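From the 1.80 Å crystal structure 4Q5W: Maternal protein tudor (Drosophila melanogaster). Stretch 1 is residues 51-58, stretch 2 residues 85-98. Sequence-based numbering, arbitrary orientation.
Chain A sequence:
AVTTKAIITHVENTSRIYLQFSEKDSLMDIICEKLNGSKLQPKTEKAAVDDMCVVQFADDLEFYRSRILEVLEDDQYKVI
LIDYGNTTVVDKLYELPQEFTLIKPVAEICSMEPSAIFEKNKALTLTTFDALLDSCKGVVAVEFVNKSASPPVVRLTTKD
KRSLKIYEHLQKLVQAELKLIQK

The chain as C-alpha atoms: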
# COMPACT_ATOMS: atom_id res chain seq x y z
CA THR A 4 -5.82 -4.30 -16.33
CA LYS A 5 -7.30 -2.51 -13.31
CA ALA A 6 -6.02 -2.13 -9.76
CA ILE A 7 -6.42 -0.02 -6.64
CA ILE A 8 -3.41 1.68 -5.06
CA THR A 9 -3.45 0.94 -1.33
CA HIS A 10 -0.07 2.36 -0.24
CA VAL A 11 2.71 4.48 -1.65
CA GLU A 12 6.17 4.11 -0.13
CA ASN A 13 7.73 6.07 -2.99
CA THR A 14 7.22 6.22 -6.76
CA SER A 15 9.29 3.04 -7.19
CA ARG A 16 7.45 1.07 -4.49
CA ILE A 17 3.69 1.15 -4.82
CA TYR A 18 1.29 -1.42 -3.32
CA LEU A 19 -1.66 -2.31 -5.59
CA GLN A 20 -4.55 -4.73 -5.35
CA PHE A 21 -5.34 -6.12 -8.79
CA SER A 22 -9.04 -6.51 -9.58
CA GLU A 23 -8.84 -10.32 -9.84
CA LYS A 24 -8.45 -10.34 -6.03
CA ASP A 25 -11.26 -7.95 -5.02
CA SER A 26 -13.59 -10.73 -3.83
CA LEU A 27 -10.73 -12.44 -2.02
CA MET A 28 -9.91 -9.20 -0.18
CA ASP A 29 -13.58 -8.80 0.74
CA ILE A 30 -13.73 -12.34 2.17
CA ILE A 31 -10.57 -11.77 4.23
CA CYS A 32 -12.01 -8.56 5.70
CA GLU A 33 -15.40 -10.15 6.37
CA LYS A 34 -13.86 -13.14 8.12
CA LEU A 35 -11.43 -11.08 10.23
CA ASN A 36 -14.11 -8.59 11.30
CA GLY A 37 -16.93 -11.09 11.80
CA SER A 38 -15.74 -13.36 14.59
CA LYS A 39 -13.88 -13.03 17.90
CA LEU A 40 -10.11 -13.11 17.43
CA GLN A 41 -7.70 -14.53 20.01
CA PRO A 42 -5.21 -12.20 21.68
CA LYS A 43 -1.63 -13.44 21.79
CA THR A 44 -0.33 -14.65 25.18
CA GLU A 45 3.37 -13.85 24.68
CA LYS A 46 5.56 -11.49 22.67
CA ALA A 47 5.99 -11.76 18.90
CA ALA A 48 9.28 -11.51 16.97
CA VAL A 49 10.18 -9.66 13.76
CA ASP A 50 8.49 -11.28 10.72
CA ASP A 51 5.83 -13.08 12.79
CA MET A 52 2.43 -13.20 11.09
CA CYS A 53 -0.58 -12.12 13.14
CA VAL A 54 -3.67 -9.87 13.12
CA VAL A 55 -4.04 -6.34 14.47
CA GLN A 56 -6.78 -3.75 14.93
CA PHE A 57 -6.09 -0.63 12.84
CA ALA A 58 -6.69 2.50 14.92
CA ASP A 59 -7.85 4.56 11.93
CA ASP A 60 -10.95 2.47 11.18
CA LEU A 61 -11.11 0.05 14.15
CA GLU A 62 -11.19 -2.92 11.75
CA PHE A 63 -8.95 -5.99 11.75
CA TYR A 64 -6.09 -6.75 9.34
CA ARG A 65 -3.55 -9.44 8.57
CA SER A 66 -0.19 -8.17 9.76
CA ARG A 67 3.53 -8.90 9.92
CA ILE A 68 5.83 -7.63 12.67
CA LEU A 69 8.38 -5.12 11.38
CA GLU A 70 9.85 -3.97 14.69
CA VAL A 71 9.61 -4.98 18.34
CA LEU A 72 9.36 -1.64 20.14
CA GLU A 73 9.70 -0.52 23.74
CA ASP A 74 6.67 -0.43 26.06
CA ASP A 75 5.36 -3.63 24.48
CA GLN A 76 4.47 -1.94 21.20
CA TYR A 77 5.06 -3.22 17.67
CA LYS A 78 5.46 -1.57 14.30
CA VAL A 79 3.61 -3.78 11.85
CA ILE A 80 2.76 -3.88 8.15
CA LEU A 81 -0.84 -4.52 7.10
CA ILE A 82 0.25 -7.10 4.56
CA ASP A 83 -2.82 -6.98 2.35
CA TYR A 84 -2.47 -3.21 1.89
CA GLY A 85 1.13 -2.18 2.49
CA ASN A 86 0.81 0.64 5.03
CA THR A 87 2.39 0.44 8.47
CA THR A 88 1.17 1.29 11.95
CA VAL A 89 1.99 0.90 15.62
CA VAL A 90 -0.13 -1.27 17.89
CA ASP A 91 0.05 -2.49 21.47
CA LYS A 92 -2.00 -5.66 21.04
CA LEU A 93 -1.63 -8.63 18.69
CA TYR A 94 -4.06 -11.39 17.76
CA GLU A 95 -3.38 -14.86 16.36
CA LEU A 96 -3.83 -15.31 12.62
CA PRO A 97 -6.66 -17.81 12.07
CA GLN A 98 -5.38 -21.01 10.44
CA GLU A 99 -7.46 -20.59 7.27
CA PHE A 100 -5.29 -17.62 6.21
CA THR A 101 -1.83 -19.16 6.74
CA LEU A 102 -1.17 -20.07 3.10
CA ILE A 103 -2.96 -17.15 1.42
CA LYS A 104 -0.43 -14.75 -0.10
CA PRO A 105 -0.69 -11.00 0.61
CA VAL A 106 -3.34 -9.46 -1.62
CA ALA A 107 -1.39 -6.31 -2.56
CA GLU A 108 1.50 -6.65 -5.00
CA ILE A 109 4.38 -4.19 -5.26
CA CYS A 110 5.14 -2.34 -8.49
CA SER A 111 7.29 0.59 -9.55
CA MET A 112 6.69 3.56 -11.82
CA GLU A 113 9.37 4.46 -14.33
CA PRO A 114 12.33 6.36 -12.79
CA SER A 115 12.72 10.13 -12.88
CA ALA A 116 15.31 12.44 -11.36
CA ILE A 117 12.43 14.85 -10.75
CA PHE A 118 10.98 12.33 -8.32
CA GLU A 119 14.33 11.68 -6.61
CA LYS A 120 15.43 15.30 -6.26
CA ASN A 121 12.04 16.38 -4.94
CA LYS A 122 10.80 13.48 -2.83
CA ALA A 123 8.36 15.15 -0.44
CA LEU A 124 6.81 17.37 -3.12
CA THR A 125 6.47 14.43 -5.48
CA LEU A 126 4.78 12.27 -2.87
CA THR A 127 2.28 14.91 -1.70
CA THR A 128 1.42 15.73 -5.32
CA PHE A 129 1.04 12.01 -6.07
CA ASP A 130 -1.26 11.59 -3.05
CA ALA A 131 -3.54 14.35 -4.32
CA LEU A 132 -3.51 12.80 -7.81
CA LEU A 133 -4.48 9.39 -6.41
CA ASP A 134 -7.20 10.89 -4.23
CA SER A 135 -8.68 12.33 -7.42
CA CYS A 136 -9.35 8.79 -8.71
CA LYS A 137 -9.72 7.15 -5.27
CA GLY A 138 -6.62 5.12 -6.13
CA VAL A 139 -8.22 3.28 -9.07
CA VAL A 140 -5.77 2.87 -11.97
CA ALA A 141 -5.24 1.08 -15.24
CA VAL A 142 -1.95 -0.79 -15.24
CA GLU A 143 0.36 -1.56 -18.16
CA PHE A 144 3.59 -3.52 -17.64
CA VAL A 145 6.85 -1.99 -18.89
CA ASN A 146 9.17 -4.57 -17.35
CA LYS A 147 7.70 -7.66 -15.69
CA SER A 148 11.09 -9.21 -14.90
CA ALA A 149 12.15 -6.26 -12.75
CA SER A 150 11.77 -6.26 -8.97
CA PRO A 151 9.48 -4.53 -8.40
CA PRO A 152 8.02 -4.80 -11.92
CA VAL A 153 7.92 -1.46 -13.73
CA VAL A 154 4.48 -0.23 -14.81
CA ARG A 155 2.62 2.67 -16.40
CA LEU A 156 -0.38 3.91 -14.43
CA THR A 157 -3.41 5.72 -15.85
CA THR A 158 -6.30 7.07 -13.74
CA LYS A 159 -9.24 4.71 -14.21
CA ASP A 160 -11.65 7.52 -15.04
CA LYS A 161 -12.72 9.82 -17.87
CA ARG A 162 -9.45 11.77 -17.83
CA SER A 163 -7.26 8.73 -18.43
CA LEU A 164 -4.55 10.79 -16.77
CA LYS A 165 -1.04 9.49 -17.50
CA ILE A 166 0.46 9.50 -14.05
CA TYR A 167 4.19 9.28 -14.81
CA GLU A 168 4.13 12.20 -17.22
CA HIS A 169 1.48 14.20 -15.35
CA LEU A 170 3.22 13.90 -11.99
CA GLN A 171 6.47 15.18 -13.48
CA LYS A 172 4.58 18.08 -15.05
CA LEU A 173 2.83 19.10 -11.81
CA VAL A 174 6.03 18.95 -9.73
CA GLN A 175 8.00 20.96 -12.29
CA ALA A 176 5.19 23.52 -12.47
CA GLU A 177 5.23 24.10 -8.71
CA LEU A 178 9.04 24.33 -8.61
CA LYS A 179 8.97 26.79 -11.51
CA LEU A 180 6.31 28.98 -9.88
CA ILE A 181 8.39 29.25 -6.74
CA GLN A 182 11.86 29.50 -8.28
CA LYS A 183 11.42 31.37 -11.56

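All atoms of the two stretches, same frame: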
# COMPACT_ATOMS: atom_id res chain seq x y z
N ASP A 51 6.98 -12.26 12.40
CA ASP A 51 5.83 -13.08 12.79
C ASP A 51 4.57 -12.58 12.10
O ASP A 51 4.37 -11.37 11.94
CB ASP A 51 5.62 -13.13 14.31
CG ASP A 51 6.59 -14.07 15.01
OD1 ASP A 51 7.34 -14.79 14.30
OD2 ASP A 51 6.60 -14.10 16.26
N MET A 52 3.72 -13.52 11.69
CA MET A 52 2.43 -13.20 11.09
C MET A 52 1.37 -13.23 12.18
O MET A 52 1.38 -14.09 13.05
CB MET A 52 2.09 -14.22 10.01
CG MET A 52 3.22 -14.51 9.05
SD MET A 52 3.77 -13.03 8.19
CE MET A 52 2.23 -12.43 7.56
N CYS A 53 0.45 -12.27 12.12
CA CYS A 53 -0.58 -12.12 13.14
C CYS A 53 -1.71 -11.24 12.60
O CYS A 53 -1.80 -11.00 11.40
CB CYS A 53 0.02 -11.51 14.40
SG CYS A 53 0.95 -9.98 14.13
N VAL A 54 -2.59 -10.78 13.49
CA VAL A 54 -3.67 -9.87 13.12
C VAL A 54 -3.67 -8.69 14.07
O VAL A 54 -3.40 -8.87 15.26
CB VAL A 54 -5.05 -10.58 13.20
CG1 VAL A 54 -6.19 -9.58 12.99
CG2 VAL A 54 -5.14 -11.68 12.16
N VAL A 55 -3.93 -7.49 13.57
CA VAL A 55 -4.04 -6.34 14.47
C VAL A 55 -5.31 -5.55 14.19
O VAL A 55 -5.90 -5.66 13.12
CB VAL A 55 -2.83 -5.38 14.34
CG1 VAL A 55 -1.53 -6.12 14.61
CG2 VAL A 55 -2.81 -4.74 12.95
N GLN A 56 -5.74 -4.75 15.17
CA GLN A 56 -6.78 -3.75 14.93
C GLN A 56 -6.12 -2.46 14.47
O GLN A 56 -5.17 -2.00 15.10
CB GLN A 56 -7.61 -3.50 16.19
CG GLN A 56 -8.81 -2.57 15.99
CD GLN A 56 -9.76 -2.57 17.17
OE1 GLN A 56 -9.35 -2.80 18.31
NE2 GLN A 56 -11.04 -2.31 16.91
N PHE A 57 -6.61 -1.89 13.37
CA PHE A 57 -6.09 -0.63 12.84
C PHE A 57 -6.82 0.51 13.53
O PHE A 57 -8.05 0.55 13.53
CB PHE A 57 -6.33 -0.59 11.32
CG PHE A 57 -5.65 0.56 10.60
CD1 PHE A 57 -4.52 1.18 11.11
CD2 PHE A 57 -6.14 0.98 9.37
CE1 PHE A 57 -3.91 2.22 10.42
CE2 PHE A 57 -5.53 2.02 8.66
CZ PHE A 57 -4.42 2.64 9.19
N ALA A 58 -6.08 1.44 14.13
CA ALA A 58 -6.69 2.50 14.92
C ALA A 58 -7.58 3.41 14.06
O ALA A 58 -8.61 3.90 14.53
CB ALA A 58 -5.63 3.33 15.61
N GLY A 85 -0.21 -2.73 2.63
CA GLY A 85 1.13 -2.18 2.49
C GLY A 85 1.52 -1.10 3.49
O GLY A 85 2.70 -0.89 3.74
N ASN A 86 0.53 -0.40 4.05
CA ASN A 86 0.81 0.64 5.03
C ASN A 86 1.26 0.06 6.36
O ASN A 86 1.05 -1.13 6.62
CB ASN A 86 -0.39 1.59 5.22
CG ASN A 86 -1.64 0.87 5.67
OD1 ASN A 86 -2.08 -0.08 5.02
ND2 ASN A 86 -2.22 1.31 6.79
N THR A 87 1.90 0.88 7.17
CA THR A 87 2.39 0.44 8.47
C THR A 87 1.70 1.19 9.60
O THR A 87 1.10 2.25 9.39
CB THR A 87 3.92 0.63 8.61
OG1 THR A 87 4.24 2.03 8.69
CG2 THR A 87 4.65 -0.00 7.44
N THR A 88 1.79 0.65 10.80
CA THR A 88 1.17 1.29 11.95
C THR A 88 1.74 0.70 13.21
O THR A 88 2.43 -0.33 13.17
CB THR A 88 -0.37 1.13 11.92
OG1 THR A 88 -0.96 1.93 12.95
CG2 THR A 88 -0.77 -0.31 12.11
N VAL A 89 1.47 1.34 14.34
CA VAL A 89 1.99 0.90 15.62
C VAL A 89 0.85 0.50 16.53
O VAL A 89 -0.08 1.27 16.75
CB VAL A 89 2.83 1.99 16.30
CG1 VAL A 89 3.14 1.61 17.74
CG2 VAL A 89 4.10 2.24 15.52
N VAL A 90 0.93 -0.72 17.05
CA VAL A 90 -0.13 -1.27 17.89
C VAL A 90 0.46 -1.76 19.21
O VAL A 90 1.68 -1.92 19.35
CB VAL A 90 -0.83 -2.44 17.19
CG1 VAL A 90 -1.35 -2.01 15.82
CG2 VAL A 90 0.12 -3.61 17.04
N ASP A 91 -0.41 -1.98 20.20
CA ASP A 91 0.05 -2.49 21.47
C ASP A 91 -0.59 -3.83 21.81
O ASP A 91 -0.42 -4.35 22.91
CB ASP A 91 -0.16 -1.48 22.60
CG ASP A 91 -1.62 -1.18 22.86
OD1 ASP A 91 -2.48 -1.65 22.08
OD2 ASP A 91 -1.92 -0.46 23.85
N LYS A 92 -1.33 -4.38 20.86
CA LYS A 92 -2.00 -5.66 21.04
C LYS A 92 -2.00 -6.46 19.74
O LYS A 92 -2.28 -5.93 18.67
CB LYS A 92 -3.43 -5.46 21.52
CG LYS A 92 -4.16 -6.75 21.83
CD LYS A 92 -5.56 -6.46 22.34
CE LYS A 92 -6.28 -7.73 22.76
NZ LYS A 92 -7.66 -7.45 23.21
N LEU A 93 -1.70 -7.75 19.85
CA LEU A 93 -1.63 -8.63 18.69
C LEU A 93 -2.61 -9.77 18.86
O LEU A 93 -2.84 -10.24 19.99
CB LEU A 93 -0.22 -9.22 18.56
CG LEU A 93 0.92 -8.22 18.41
CD1 LEU A 93 2.24 -8.96 18.35
CD2 LEU A 93 0.73 -7.34 17.17
N TYR A 94 -3.18 -10.23 17.75
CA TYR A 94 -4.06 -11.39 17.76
C TYR A 94 -3.46 -12.48 16.90
O TYR A 94 -2.66 -12.20 15.99
CB TYR A 94 -5.46 -11.02 17.23
CG TYR A 94 -6.16 -9.93 18.00
CD1 TYR A 94 -5.93 -8.59 17.70
CD2 TYR A 94 -7.05 -10.24 19.02
CE1 TYR A 94 -6.57 -7.59 18.39
CE2 TYR A 94 -7.70 -9.24 19.72
CZ TYR A 94 -7.45 -7.92 19.40
OH TYR A 94 -8.09 -6.93 20.10
N GLU A 95 -3.82 -13.73 17.17
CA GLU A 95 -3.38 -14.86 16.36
C GLU A 95 -4.02 -14.79 14.98
O GLU A 95 -5.18 -14.41 14.85
CB GLU A 95 -3.76 -16.19 17.02
CG GLU A 95 -3.37 -16.32 18.49
CD GLU A 95 -1.87 -16.46 18.71
OE1 GLU A 95 -1.10 -16.50 17.73
OE2 GLU A 95 -1.46 -16.53 19.89
N LEU A 96 -3.27 -15.18 13.96
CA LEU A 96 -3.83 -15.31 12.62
C LEU A 96 -4.58 -16.63 12.52
O LEU A 96 -4.00 -17.70 12.71
CB LEU A 96 -2.71 -15.28 11.59
CG LEU A 96 -3.17 -15.43 10.13
CD1 LEU A 96 -3.90 -14.17 9.70
CD2 LEU A 96 -1.99 -15.72 9.24
N PRO A 97 -5.89 -16.57 12.21
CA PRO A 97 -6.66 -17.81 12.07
C PRO A 97 -6.03 -18.72 11.01
O PRO A 97 -5.52 -18.23 10.00
CB PRO A 97 -8.03 -17.31 11.61
CG PRO A 97 -8.15 -15.95 12.22
CD PRO A 97 -6.75 -15.37 12.12
N GLN A 98 -6.06 -20.02 11.27
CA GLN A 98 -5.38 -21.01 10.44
C GLN A 98 -5.73 -20.96 8.95
O GLN A 98 -4.89 -21.25 8.09
CB GLN A 98 -5.66 -22.42 10.98
CG GLN A 98 -4.89 -23.53 10.28
CD GLN A 98 -3.38 -23.41 10.47
OE1 GLN A 98 -2.90 -22.69 11.35
NE2 GLN A 98 -2.63 -24.13 9.64
O HOH W 1 -0.42 -15.85 14.45
O HOH W 2 -4.42 -4.46 17.61
O HOH W 3 -7.26 -4.22 19.48
O HOH W 4 -3.34 1.52 14.62

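Two chain segments can be joined by very few direct hydrogen bonds if their side chains fit and water fills what is left, and this contact in the tudor protein is a compact example. Residues 51-58 and 85-98 bury 622 Å² between them, yet the backbones pair directly at a single antiparallel bridge. There V54 and Y94 bond reciprocally: V54 N donates to Y94 O at 2.9 Å, and Y94 N donates to V54 O at 2.8 Å, both close to straight. The bridge brings the two CA atoms to 4.9 Å and fixes the register for the packing around it.

V54 is the principal bump. Its CA-to-CB bond points toward the other stretch, and with chi1 in the t well the CG2 methyl enters a hollow lined by L96, P97 and the carbonyl of E95: V54 CG2 lies 3.7 Å from L96 CD1 and 4.0 Å from P97 CD. At its base V54 CB meets Y94 CB at 4.1 Å. L96 also reaches the preceding residues, with its CD2 4.4 Å from M52 CB and its CB 4.1 Å from C53 CA.

A second cluster is built from the buried side chains of C53, V55, V90 and L93. L93 CD2 rests over the notch between V55 CG1, 3.6 Å away, and C53 SG, 4.0 Å away. The same V55 methyl, CG1, also touches V90 CG2 at 3.9 Å, so this methyl packs against V90 and L93 together, where V90 CG2 and L93 CD2 lie side by side. The Y94 ring, meanwhile, presents its edge to the backbone of the first stretch, with Y94 CD1 4.4 Å from V55 CA.

Outside the bridge no further direct backbone hydrogen bonds form between the stretches, and water makes the next links. On one side, a water accepts from L96 N at 3.0 Å and donates to M52 O at 2.9 Å. On the other, a water accepts from Q56 N and donates to K92 O, each at 2.8 Å, continuing the backbone connection through one intermediary. A third links the side chains, 2.8 Å from Q56 OE1 and 2.9 Å from Y94 OH.

Farther along, where the CA atoms of F57 and T88 are 7.6 Å apart, a large side chain spans the gap. The CA-to-CB bond of F57 points sideways, but the ring end comes nearer: F57 CZ approaches N86 ND2 to 3.5 Å, while T88 OG1 sits at the ring edge, 3.9 Å from F57 CE1. A fourth water joins A58 N, at 2.8 Å, to T88 OG1, at 2.9 Å.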